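PDB 4P98: extracellular solute-binding protein from Conexibacter woesei, which probably captures a solute, perhaps a nucleoside as in PnrA-like relatives, on the outer side of the membrane for uptake by an ABC transporter. Local coordinates for residues D31-F34 against N35-A39; P250-Q253 against S254-E257; E65-I68 against R69-A73; V86-P89 against I90-V93. All blocks are in the same frame, centred on the assembly; numbering follows the deposited sequence.

Contact 1: D31-F34 against N35-A39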
ATOM      1  N   ASP A  31      11.659   2.204  -1.795  1.00 20.52           N
ATOM      2  CA  ASP A  31      10.892   1.307  -2.691  1.00 18.75           C
ATOM      3  C   ASP A  31       9.764   2.001  -3.475  1.00 17.78           C
ATOM      4  O   ASP A  31       9.182   1.410  -4.391  1.00 16.23           O
ATOM      5  CB  ASP A  31      10.362   0.067  -1.943  1.00 17.40           C
ATOM      6  CG  ASP A  31       9.285   0.384  -0.862  1.00 16.87           C
ATOM      7  OD1 ASP A  31       8.854   1.536  -0.690  1.00 14.31           O
ATOM      8  OD2 ASP A  31       8.859  -0.568  -0.179  1.00 14.94           O
ATOM      9  N   GLY A  32       9.465   3.253  -3.122  1.00 17.36           N
ATOM     10  CA  GLY A  32       8.348   3.990  -3.727  1.00 18.21           C
ATOM     11  C   GLY A  32       7.000   3.302  -3.550  1.00 16.98           C
ATOM     12  O   GLY A  32       6.083   3.510  -4.346  1.00 15.43           O
ATOM     13  N   ALA A  33       6.891   2.466  -2.517  1.00 16.16           N
ATOM     14  CA  ALA A  33       5.697   1.663  -2.299  1.00 16.16           C
ATOM     15  C   ALA A  33       5.526   1.415  -0.792  1.00 14.47           C
ATOM     16  O   ALA A  33       5.635   2.369  -0.012  1.00 15.78           O
ATOM     17  CB  ALA A  33       5.772   0.377  -3.106  1.00 17.30           C
ATOM     18  N   PHE A  34       5.276   0.174  -0.374  1.00 15.09           N
ATOM     19  CA  PHE A  34       4.894  -0.131   1.019  1.00 14.96           C
ATOM     20  C   PHE A  34       5.753   0.572   2.066  1.00 15.46           C
ATOM     21  O   PHE A  34       5.220   1.225   2.960  1.00 14.53           O
ATOM     22  CB  PHE A  34       4.907  -1.648   1.274  1.00 14.92           C
ATOM     23  CG  PHE A  34       4.473  -2.043   2.664  1.00 14.98           C
ATOM     24  CD1 PHE A  34       3.125  -2.009   3.023  1.00 15.46           C
ATOM     25  CD2 PHE A  34       5.402  -2.483   3.603  1.00 14.86           C
ATOM     26  CE1 PHE A  34       2.726  -2.390   4.287  1.00 14.67           C
ATOM     27  CE2 PHE A  34       5.007  -2.862   4.871  1.00 14.82           C
ATOM     28  CZ  PHE A  34       3.663  -2.800   5.216  1.00 15.48           C
ATOM     29  N   ASN A  35       7.077   0.458   1.971  1.00 15.72           N
ATOM     30  CA  ASN A  35       7.921   1.035   3.009  1.00 14.89           C
ATOM     31  C   ASN A  35       8.005   2.541   2.912  1.00 14.06           C
ATOM     32  O   ASN A  35       8.039   3.218   3.943  1.00 13.92           O
ATOM     33  CB  ASN A  35       9.301   0.401   3.046  1.00 15.64           C
ATOM     34  CG  ASN A  35       9.239  -1.058   3.432  1.00 16.05           C
ATOM     35  OD1 ASN A  35       9.176  -1.405   4.607  1.00 16.99           O
ATOM     36  ND2 ASN A  35       9.239  -1.917   2.441  1.00 16.45           N
ATOM     37  N   ALA A  36       7.993   3.060   1.685  1.00 13.70           N
ATOM     38  CA  ALA A  36       7.969   4.504   1.473  1.00 15.08           C
ATOM     39  C   ALA A  36       6.715   5.124   2.085  1.00 14.83           C
ATOM     40  O   ALA A  36       6.756   6.249   2.577  1.00 15.01           O
ATOM     41  CB  ALA A  36       8.036   4.832  -0.003  1.00 15.61           C
ATOM     42  N   TRP A  37       5.611   4.388   2.062  1.00 14.41           N
ATOM     43  CA  TRP A  37       4.347   4.907   2.622  1.00 14.33           C
ATOM     44  C   TRP A  37       4.464   5.203   4.120  1.00 14.36           C
ATOM     45  O   TRP A  37       3.936   6.208   4.600  1.00 15.47           O
ATOM     46  CB  TRP A  37       3.183   3.964   2.344  1.00 14.85           C
ATOM     47  CG  TRP A  37       2.928   3.699   0.869  1.00 12.94           C
ATOM     48  CD1 TRP A  37       3.270   4.505  -0.187  1.00 13.60           C
ATOM     49  CD2 TRP A  37       2.296   2.549   0.302  1.00 13.83           C
ATOM     50  NE1 TRP A  37       2.882   3.927  -1.372  1.00 13.86           N
ATOM     51  CE2 TRP A  37       2.272   2.731  -1.098  1.00 14.26           C
ATOM     52  CE3 TRP A  37       1.730   1.388   0.842  1.00 15.42           C
ATOM     53  CZ2 TRP A  37       1.716   1.796  -1.963  1.00 14.10           C
ATOM     54  CZ3 TRP A  37       1.174   0.454  -0.030  1.00 16.55           C
ATOM     55  CH2 TRP A  37       1.185   0.662  -1.413  1.00 15.34           C
ATOM     56  N   ALA A  38       5.155   4.342   4.856  1.00 13.73           N
ATOM     57  CA  ALA A  38       5.411   4.589   6.276  1.00 13.98           C
ATOM     58  C   ALA A  38       6.374   5.743   6.486  1.00 15.40           C
ATOM     59  O   ALA A  38       6.166   6.578   7.369  1.00 14.67           O
ATOM     60  CB  ALA A  38       5.928   3.341   6.955  1.00 13.81           C
ATOM     61  N   ALA A  39       7.434   5.785   5.685  1.00 15.69           N
ATOM     62  CA  ALA A  39       8.399   6.882   5.764  1.00 16.51           C
ATOM     63  C   ALA A  39       7.752   8.246   5.482  1.00 15.52           C
ATOM     64  O   ALA A  39       8.061   9.229   6.155  1.00 16.20           O
ATOM     65  CB  ALA A  39       9.564   6.641   4.808  1.00 17.18           C
TER
HETATM   66  O   HOH W   1       3.327   5.403  -4.051  1.00 26.12           O
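The carboxylate of D31 collects four N-H donors from N35, A36 and A33 where helix 34-45 begins, and the bond from A33 N makes the turn an Asx turn. D31 OD1 receives A33 N at 2.8 Å from well above the carboxylate plane, whereas A36 N, 3.0 Å from D31 OD1, arrives from the opposite face on the syn side. D31 OD2 is also gripped twice: it accepts N35 N with its syn lone pair at 3.0 Å, and N35 ND2, equally 3.0 Å from D31 OD2, comes from above the plane. The N35 amide keeps this oxygen in its plane although the flat groups are turned 42° apart. A chi1 of 67°, with CG between the backbone N and the carbonyl carbon, swings the carboxylate forward onto the N-H groups of the opening helical turn. With an alanine at D31, the N-H groups of A33, N35 and A36 would probably lose these acceptors, and the N35 amide would be freer to turn. Further out, G27 N holds N35 OD1, H82 stacks on F34, and S229 binds D31 O. W37 lies over the same turn: A33 O sits 3.1 Å above the indole plane, and F34 CA makes a CH-pi contact, 3.9 Å from the six-membered ring's centroid. At the ring edge, W37 NE1 donates in plane to a water 3.1 Å away.

Contact 2: P250-Q253 against S254-E257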
ATOM      1  N   PRO A 250      -3.084   9.312   9.492  1.00 12.09           N
ATOM      2  CA  PRO A 250      -4.124   9.369  10.554  1.00 12.16           C
ATOM      3  C   PRO A 250      -3.877   8.376  11.699  1.00 12.68           C
ATOM      4  O   PRO A 250      -4.067   8.717  12.881  1.00 12.24           O
ATOM      5  CB  PRO A 250      -5.408   9.023   9.806  1.00 12.61           C
ATOM      6  CG  PRO A 250      -5.162   9.531   8.414  1.00 13.11           C
ATOM      7  CD  PRO A 250      -3.689   9.262   8.148  1.00 12.01           C
ATOM      8  N   THR A 251      -3.431   7.170  11.356  1.00 12.21           N
ATOM      9  CA  THR A 251      -3.098   6.171  12.364  1.00 12.00           C
ATOM     10  C   THR A 251      -1.964   6.663  13.276  1.00 11.58           C
ATOM     11  O   THR A 251      -2.068   6.595  14.498  1.00 10.92           O
ATOM     12  CB  THR A 251      -2.734   4.824  11.712  1.00 11.84           C
ATOM     13  OG1 THR A 251      -3.861   4.329  10.982  1.00 13.21           O
ATOM     14  CG2 THR A 251      -2.310   3.796  12.762  1.00 12.24           C
ATOM     15  N   TYR A 252      -0.888   7.168  12.682  1.00 11.44           N
ATOM     16  CA  TYR A 252       0.233   7.696  13.455  1.00 11.62           C
ATOM     17  C   TYR A 252      -0.149   8.894  14.325  1.00 11.58           C
ATOM     18  O   TYR A 252       0.325   9.027  15.459  1.00 11.82           O
ATOM     19  CB  TYR A 252       1.378   8.106  12.523  1.00 11.80           C
ATOM     20  CG  TYR A 252       2.163   6.957  11.879  1.00 12.14           C
ATOM     21  CD1 TYR A 252       1.844   5.619  12.103  1.00 13.28           C
ATOM     22  CD2 TYR A 252       3.214   7.233  11.011  1.00 13.18           C
ATOM     23  CE1 TYR A 252       2.560   4.596  11.482  1.00 13.15           C
ATOM     24  CE2 TYR A 252       3.935   6.222  10.396  1.00 13.30           C
ATOM     25  CZ  TYR A 252       3.606   4.902  10.636  1.00 13.44           C
ATOM     26  OH  TYR A 252       4.332   3.894  10.014  1.00 13.85           O
ATOM     27  N   GLN A 253      -0.969   9.786  13.777  1.00 12.61           N
ATOM     28  CA  GLN A 253      -1.471  10.931  14.554  1.00 13.77           C
ATOM     29  C   GLN A 253      -2.263  10.465  15.767  1.00 12.96           C
ATOM     30  O   GLN A 253      -2.103  10.985  16.877  1.00 14.02           O
ATOM     31  CB  GLN A 253      -2.310  11.844  13.664  1.00 14.87           C
ATOM     32  CG  GLN A 253      -1.448  12.624  12.688  1.00 15.53           C
ATOM     33  CD  GLN A 253      -2.258  13.359  11.649  1.00 16.79           C
ATOM     34  OE1 GLN A 253      -3.313  12.890  11.217  1.00 15.32           O
ATOM     35  NE2 GLN A 253      -1.757  14.506  11.219  1.00 18.33           N
ATOM     36  N   SER A 254      -3.076   9.443  15.561  1.00 13.05           N
ATOM     37  CA  SER A 254      -3.864   8.851  16.645  1.00 13.33           C
ATOM     38  C   SER A 254      -2.951   8.262  17.727  1.00 13.89           C
ATOM     39  O   SER A 254      -3.226   8.404  18.929  1.00 14.80           O
ATOM     40  CB  SER A 254      -4.824   7.790  16.103  1.00 13.21           C
ATOM     41  OG  SER A 254      -5.584   7.212  17.165  1.00 14.80           O
ATOM     42  N   TYR A 255      -1.866   7.611  17.315  1.00 11.97           N
ATOM     43  CA  TYR A 255      -0.867   7.136  18.280  1.00 12.28           C
ATOM     44  C   TYR A 255      -0.316   8.249  19.180  1.00 12.32           C
ATOM     45  O   TYR A 255      -0.171   8.068  20.391  1.00 13.40           O
ATOM     46  CB  TYR A 255       0.317   6.466  17.560  1.00 12.33           C
ATOM     47  CG  TYR A 255       0.027   5.171  16.823  1.00 11.59           C
ATOM     48  CD1 TYR A 255      -1.086   4.390  17.110  1.00 11.00           C
ATOM     49  CD2 TYR A 255       0.913   4.709  15.848  1.00 11.37           C
ATOM     50  CE1 TYR A 255      -1.324   3.204  16.431  1.00 11.45           C
ATOM     51  CE2 TYR A 255       0.684   3.521  15.176  1.00 11.27           C
ATOM     52  CZ  TYR A 255      -0.415   2.761  15.475  1.00 10.79           C
ATOM     53  OH  TYR A 255      -0.618   1.578  14.792  1.00 11.24           O
ATOM     54  N   LEU A 256       0.015   9.392  18.593  1.00 12.03           N
ATOM     55  CA  LEU A 256       0.531  10.518  19.387  1.00 14.67           C
ATOM     56  C   LEU A 256      -0.526  11.045  20.352  1.00 14.98           C
ATOM     57  O   LEU A 256      -0.239  11.325  21.522  1.00 15.66           O
ATOM     58  CB  LEU A 256       1.011  11.643  18.478  1.00 15.92           C
ATOM     59  CG  LEU A 256       2.148  11.367  17.500  1.00 17.75           C
ATOM     60  CD1 LEU A 256       2.703  12.682  16.977  1.00 20.35           C
ATOM     61  CD2 LEU A 256       3.262  10.525  18.098  1.00 19.21           C
ATOM     62  N   GLU A 257      -1.760  11.163  19.875  1.00 15.84           N
ATOM     63  CA  GLU A 257      -2.860  11.601  20.743  1.00 17.58           C
ATOM     64  C   GLU A 257      -3.117  10.640  21.900  1.00 16.71           C
ATOM     65  O   GLU A 257      -3.355  11.064  23.037  1.00 19.79           O
ATOM     66  CB  GLU A 257      -4.131  11.822  19.930  1.00 18.81           C
ATOM     67  CG  GLU A 257      -4.117  13.143  19.178  1.00 23.28           C
ATOM     68  CD  GLU A 257      -4.179  14.321  20.141  1.00 29.73           C
ATOM     69  OE1 GLU A 257      -5.250  14.537  20.758  1.00 36.13           O
ATOM     70  OE2 GLU A 257      -3.152  14.998  20.318  1.00 32.12           O
TER
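T251 and Y255, one helical turn apart, run side by side and form the close-packed part of this stretch of helix 249-261. With OG1 of T251 at chi1 -62°, its CG2 methyl points along the phenol, 3.5 Å from Y255 CZ. Nearer the backbone, T251 O stands 3.4 Å above the plane of the Y255 ring, offset toward its rim, and still accepts the Y255 N-H at 3.0 Å from Y255 N. Y252 slants past the Y255 ring, its CD1 atom 3.9 Å from Y255 CE2. The phenol is anchored by S103, which hydrogen-bonds Y255 OH; a leucine in place of Y255 would probably leave S103 without that partner and open a gap beside T251 CG2 and Y252. The far side of the helix is looser. Q253 and E257 meet through the backbone, E257 N donating to Q253 O at 3.0 Å, but their side chains do not come within 4.5 Å of each other, and E257 is exposed. Polar ends find partners beyond these residues: Q253 NE2 bonds D48 and S254 OG bonds Q258. One side packed on strands 118-123 and 268-271 and on helix 34-45, and one more exposed, polar side, mark the amphipathic helix that flanks a parallel sheet in an alpha/beta lobe.

Contact 3: E65-I68 against R69-A73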
ATOM      1  N   GLU A  65      14.598  -7.622  16.406  1.00 18.40           N
ATOM      2  CA  GLU A  65      14.328  -7.630  17.839  1.00 20.82           C
ATOM      3  C   GLU A  65      15.336  -6.792  18.659  1.00 21.83           C
ATOM      4  O   GLU A  65      14.928  -5.974  19.468  1.00 19.81           O
ATOM      5  CB  GLU A  65      14.195  -9.059  18.366  1.00 22.15           C
ATOM      6  CG  GLU A  65      14.047  -9.155  19.872  1.00 26.97           C
ATOM      7  CD  GLU A  65      13.755 -10.564  20.354  1.00 28.32           C
ATOM      8  OE1 GLU A  65      13.170 -11.338  19.580  1.00 31.60           O
ATOM      9  OE2 GLU A  65      14.108 -10.891  21.510  1.00 30.96           O
ATOM     10  N   PRO A  66      16.643  -6.963  18.434  1.00 23.64           N
ATOM     11  CA  PRO A  66      17.573  -6.103  19.189  1.00 22.42           C
ATOM     12  C   PRO A  66      17.469  -4.598  18.874  1.00 20.52           C
ATOM     13  O   PRO A  66      17.691  -3.776  19.758  1.00 24.52           O
ATOM     14  CB  PRO A  66      18.967  -6.638  18.823  1.00 24.51           C
ATOM     15  CG  PRO A  66      18.776  -7.809  17.932  1.00 26.44           C
ATOM     16  CD  PRO A  66      17.315  -8.031  17.675  1.00 25.32           C
ATOM     17  N   VAL A  67      17.128  -4.239  17.637  1.00 21.87           N
ATOM     18  CA  VAL A  67      16.976  -2.835  17.253  1.00 20.84           C
ATOM     19  C   VAL A  67      15.766  -2.243  17.976  1.00 21.19           C
ATOM     20  O   VAL A  67      15.833  -1.143  18.529  1.00 17.78           O
ATOM     21  CB  VAL A  67      16.802  -2.682  15.724  1.00 22.84           C
ATOM     22  CG1 VAL A  67      16.434  -1.253  15.347  1.00 23.36           C
ATOM     23  CG2 VAL A  67      18.068  -3.102  14.993  1.00 25.71           C
ATOM     24  N   ILE A  68      14.659  -2.982  17.965  1.00 19.85           N
ATOM     25  CA  ILE A  68      13.453  -2.577  18.685  1.00 17.49           C
ATOM     26  C   ILE A  68      13.771  -2.417  20.183  1.00 17.61           C
ATOM     27  O   ILE A  68      13.428  -1.407  20.801  1.00 18.90           O
ATOM     28  CB  ILE A  68      12.306  -3.600  18.452  1.00 16.14           C
ATOM     29  CG1 ILE A  68      11.851  -3.549  16.997  1.00 16.12           C
ATOM     30  CG2 ILE A  68      11.132  -3.326  19.384  1.00 15.30           C
ATOM     31  CD1 ILE A  68      11.090  -4.778  16.552  1.00 16.57           C
ATOM     32  N   ARG A  69      14.452  -3.400  20.763  1.00 18.96           N
ATOM     33  CA  ARG A  69      14.810  -3.354  22.179  1.00 19.77           C
ATOM     34  C   ARG A  69      15.638  -2.109  22.501  1.00 18.95           C
ATOM     35  O   ARG A  69      15.406  -1.447  23.513  1.00 17.75           O
ATOM     36  CB  ARG A  69      15.577  -4.617  22.593  1.00 21.56           C
ATOM     37  CG  ARG A  69      15.947  -4.644  24.073  1.00 23.61           C
ATOM     38  CD  ARG A  69      16.547  -5.970  24.521  1.00 23.48           C
ATOM     39  NE  ARG A  69      15.578  -7.052  24.393  1.00 22.23           N
ATOM     40  CZ  ARG A  69      15.581  -7.981  23.444  1.00 23.17           C
ATOM     41  NH1 ARG A  69      16.540  -8.021  22.517  1.00 24.40           N
ATOM     42  NH2 ARG A  69      14.618  -8.895  23.436  1.00 21.59           N
ATOM     43  N   GLN A  70      16.592  -1.802  21.631  1.00 19.06           N
ATOM     44  CA  GLN A  70      17.491  -0.668  21.825  1.00 22.41           C
ATOM     45  C   GLN A  70      16.740   0.661  21.832  1.00 22.26           C
ATOM     46  O   GLN A  70      17.028   1.529  22.649  1.00 22.64           O
ATOM     47  CB  GLN A  70      18.579  -0.672  20.738  1.00 27.39           C
ATOM     48  CG  GLN A  70      19.500   0.527  20.763  1.00 34.65           C
ATOM     49  CD  GLN A  70      20.627   0.423  19.751  1.00 46.05           C
ATOM     50  OE1 GLN A  70      20.522  -0.283  18.735  1.00 53.17           O
ATOM     51  NE2 GLN A  70      21.713   1.127  20.021  1.00 47.97           N
ATOM     52  N   PHE A  71      15.768   0.831  20.939  1.00 21.06           N
ATOM     53  CA  PHE A  71      14.960   2.048  20.953  1.00 20.88           C
ATOM     54  C   PHE A  71      14.139   2.162  22.234  1.00 20.67           C
ATOM     55  O   PHE A  71      14.048   3.239  22.825  1.00 21.67           O
ATOM     56  CB  PHE A  71      14.036   2.129  19.730  1.00 19.93           C
ATOM     57  CG  PHE A  71      14.727   2.581  18.475  1.00 21.53           C
ATOM     58  CD1 PHE A  71      15.359   3.821  18.421  1.00 23.65           C
ATOM     59  CD2 PHE A  71      14.727   1.790  17.339  1.00 20.38           C
ATOM     60  CE1 PHE A  71      15.975   4.257  17.256  1.00 23.67           C
ATOM     61  CE2 PHE A  71      15.350   2.214  16.177  1.00 21.93           C
ATOM     62  CZ  PHE A  71      15.981   3.447  16.134  1.00 22.71           C
ATOM     63  N   ALA A  72      13.532   1.058  22.660  1.00 19.07           N
ATOM     64  CA  ALA A  72      12.759   1.060  23.901  1.00 19.66           C
ATOM     65  C   ALA A  72      13.646   1.341  25.112  1.00 19.71           C
ATOM     66  O   ALA A  72      13.254   2.088  26.003  1.00 20.10           O
ATOM     67  CB  ALA A  72      12.037  -0.260  24.082  1.00 18.92           C
ATOM     68  N   ALA A  73      14.828   0.734  25.143  1.00 20.63           N
ATOM     69  CA  ALA A  73      15.757   0.907  26.268  1.00 23.18           C
ATOM     70  C   ALA A  73      16.269   2.342  26.356  1.00 24.07           C
ATOM     71  O   ALA A  73      16.525   2.844  27.446  1.00 29.01           O
ATOM     72  CB  ALA A  73      16.926  -0.067  26.146  1.00 25.14           C
TER
HETATM   73  O   HOH W   2      17.984   0.817  17.857  1.00 35.53           O
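Having CG anti to the backbone N in both E65 (chi1 174°) and R69 lays the two chains side by side, pointing the same way from helix 61-73. E65 stays extended, while R69 bends at chi3 (-64°) and brings its guanidinium back to the carboxylate: an i to i+4 salt bridge along an amphipathic helix of the alpha/beta lobe. It rests on one bond, R69 NH2 to E65 OE2 at 2.8 Å. The oxygen lies in the guanidinium plane at its edge and is met on its anti side; with the flat groups 63° apart and R69 NH1 too far from it to bond, the pairing has a single prong. R69 NH2 has a second acid partner in E96, which probably helps to fix the group's position. Beneath the bridge the backbone supplies R69 N to E65 O at 2.9 Å. On another side of the helix, V67 and F71 also point the same way, V67 CG1 packing 3.7 Å from F71 CE2, and the ring reaches I24 of strand 22-25. Beside that pair a water donates to V67 O at 3.0 Å and to Q70 OE1 at 2.9 Å, tying main chain to side chain. Its oxygen sits 3.3 Å above the plane of the F71 ring, offset toward the rim.

Contact 4: V86-P89 against I90-V93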
ATOM      1  N   VAL A  86       7.863  -7.845  10.845  1.00 17.32           N
ATOM      2  CA  VAL A  86       8.382  -7.190  12.044  1.00 16.37           C
ATOM      3  C   VAL A  86       7.406  -7.330  13.221  1.00 14.73           C
ATOM      4  O   VAL A  86       7.734  -6.970  14.350  1.00 13.63           O
ATOM      5  CB  VAL A  86       8.667  -5.695  11.748  1.00 18.61           C
ATOM      6  CG1 VAL A  86       9.485  -5.048  12.854  1.00 20.05           C
ATOM      7  CG2 VAL A  86       9.403  -5.559  10.421  1.00 21.95           C
ATOM      8  N   SER A  87       6.223  -7.891  12.982  1.00 15.50           N
ATOM      9  CA  SER A  87       5.168  -7.888  14.018  1.00 14.57           C
ATOM     10  C   SER A  87       5.535  -8.734  15.229  1.00 15.89           C
ATOM     11  O   SER A  87       5.349  -8.313  16.366  1.00 13.78           O
ATOM     12  CB  SER A  87       3.814  -8.317  13.451  1.00 15.10           C
ATOM     13  OG  SER A  87       3.838  -9.628  12.942  1.00 15.02           O
ATOM     14  N   GLU A  88       6.066  -9.924  14.995  1.00 16.99           N
ATOM     15  CA  GLU A  88       6.382 -10.796  16.113  1.00 19.19           C
ATOM     16  C   GLU A  88       7.468 -10.199  17.032  1.00 15.73           C
ATOM     17  O   GLU A  88       7.299 -10.185  18.248  1.00 15.91           O
ATOM     18  CB  GLU A  88       6.717 -12.215  15.617  1.00 23.94           C
ATOM     19  CG  GLU A  88       6.604 -13.281  16.683  1.00 30.68           C
ATOM     20  CD  GLU A  88       5.304 -13.205  17.463  1.00 37.25           C
ATOM     21  OE1 GLU A  88       4.220 -13.219  16.826  1.00 41.58           O
ATOM     22  OE2 GLU A  88       5.379 -13.110  18.712  1.00 44.11           O
ATOM     23  N   PRO A  89       8.563  -9.666  16.466  1.00 16.11           N
ATOM     24  CA  PRO A  89       9.551  -8.974  17.311  1.00 16.39           C
ATOM     25  C   PRO A  89       8.950  -7.825  18.116  1.00 15.29           C
ATOM     26  O   PRO A  89       9.262  -7.672  19.302  1.00 16.19           O
ATOM     27  CB  PRO A  89      10.566  -8.433  16.310  1.00 18.08           C
ATOM     28  CG  PRO A  89      10.412  -9.260  15.096  1.00 18.71           C
ATOM     29  CD  PRO A  89       9.073  -9.914  15.104  1.00 17.12           C
ATOM     30  N   ILE A  90       8.089  -7.023  17.487  1.00 13.29           N
ATOM     31  CA  ILE A  90       7.400  -5.971  18.223  1.00 13.00           C
ATOM     32  C   ILE A  90       6.644  -6.551  19.412  1.00 12.18           C
ATOM     33  O   ILE A  90       6.782  -6.062  20.526  1.00 13.24           O
ATOM     34  CB  ILE A  90       6.414  -5.172  17.352  1.00 12.71           C
ATOM     35  CG1 ILE A  90       7.159  -4.290  16.353  1.00 13.04           C
ATOM     36  CG2 ILE A  90       5.484  -4.329  18.233  1.00 12.94           C
ATOM     37  CD1 ILE A  90       7.777  -3.048  16.967  1.00 13.59           C
ATOM     38  N   LEU A  91       5.862  -7.603  19.189  1.00 11.54           N
ATOM     39  CA  LEU A  91       5.038  -8.145  20.271  1.00 14.04           C
ATOM     40  C   LEU A  91       5.877  -8.711  21.419  1.00 14.97           C
ATOM     41  O   LEU A  91       5.497  -8.590  22.571  1.00 15.33           O
ATOM     42  CB  LEU A  91       4.079  -9.215  19.755  1.00 15.26           C
ATOM     43  CG  LEU A  91       3.085  -8.749  18.691  1.00 16.26           C
ATOM     44  CD1 LEU A  91       2.341  -9.945  18.148  1.00 18.79           C
ATOM     45  CD2 LEU A  91       2.109  -7.753  19.278  1.00 18.21           C
ATOM     46  N   ARG A  92       7.019  -9.316  21.098  1.00 16.25           N
ATOM     47  CA  ARG A  92       7.894  -9.895  22.120  1.00 16.77           C
ATOM     48  C   ARG A  92       8.552  -8.829  22.995  1.00 16.02           C
ATOM     49  O   ARG A  92       8.553  -8.937  24.227  1.00 16.50           O
ATOM     50  CB  ARG A  92       8.971 -10.769  21.467  1.00 17.96           C
ATOM     51  CG  ARG A  92       8.438 -11.965  20.686  1.00 19.23           C
ATOM     52  CD  ARG A  92       9.597 -12.833  20.238  1.00 20.52           C
ATOM     53  NE  ARG A  92      10.194 -13.431  21.419  1.00 20.30           N
ATOM     54  CZ  ARG A  92       9.768 -14.550  21.990  1.00 20.25           C
ATOM     55  NH1 ARG A  92       8.766 -15.243  21.459  1.00 20.81           N
ATOM     56  NH2 ARG A  92      10.362 -14.987  23.089  1.00 21.20           N
ATOM     57  N   VAL A  93       9.091  -7.793  22.358  1.00 14.44           N
ATOM     58  CA  VAL A  93       9.791  -6.739  23.080  1.00 15.26           C
ATOM     59  C   VAL A  93       8.802  -5.901  23.888  1.00 15.23           C
ATOM     60  O   VAL A  93       9.121  -5.477  24.993  1.00 16.32           O
ATOM     61  CB  VAL A  93      10.658  -5.877  22.140  1.00 16.31           C
ATOM     62  CG1 VAL A  93      11.352  -4.753  22.897  1.00 17.91           C
ATOM     63  CG2 VAL A  93      11.706  -6.754  21.469  1.00 17.93           C
TER
HETATM   64  O   HOH W   3       7.247 -15.106  19.061  1.00 37.65           O
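Residues V86 to P89 and I90 to V93 are successive turns of helix 84-94, joined by four i to i+4 backbone bonds: I90 N to V86 O at 3.2 Å, L91 N to S87 O at 3.0 Å, R92 N to E88 O at 3.0 Å and V93 N to P89 O at 3.1 Å. The ladder is interrupted just before these rungs, because P89 has no N-H to offer the preceding turn and the helix kinks there; its carbonyl nevertheless serves V93 normally. Among the side chains, E88 and R92 cross at a slant on the more exposed flank without pairing directly, E88 OE2 and R92 NH1 being 4.9 Å apart. A water spans them, donating to E88 OE2 at 2.8 Å and accepting from R92 NH1 in the guanidinium plane, also at 2.8 Å. E88 reaches this position with CG anti to the backbone N (chi1 -161°) and a bend at chi2 (49°), which turns the carboxylate along the helix toward the later residues. Its other oxygen, OE1, forms a salt bridge with R113, so the carboxylate has a direct charged partner in R113 and a water-bridged one in R92. The link to R92 is thus likely to contribute only a screened attraction. L91 CD1 lies 4.0 Å from E88 OE1, its chain crossing the acid at about a right angle. On the buried flank V86 CG1 approaches I90 CG1 loosely. This helix is the crossover of a beta-alpha-beta unit between strands 78-82 and 101-105: I90 lies on F102 and A104, while P89 and I90 touch I68 of helix 61-73.

In the fold
All four contacts lie on, or at the start of, helices around the same parallel sheet of six strands, in one lobe of a two-lobed fold with a second, five-stranded sheet. Their order along the chain is 1, 3, 4, 2. Two pairs touch. Contacts 3 and 4, with centres 10 Å apart, join helices 61-73 and 84-94, I68 CD1 lying 3.7 Å from P89 CB. Contacts 1 and 2 meet through A38 CB and Y252 OH at 3.5 Å. This pairing is consistent with helix layers on the two sheet faces. Contact 1, whose D31 and G32 bond S229 and A230, probably lies at the junction of the lobes, toward the likely solute cleft; contact 3 is centred about 26 Å from the chain centre.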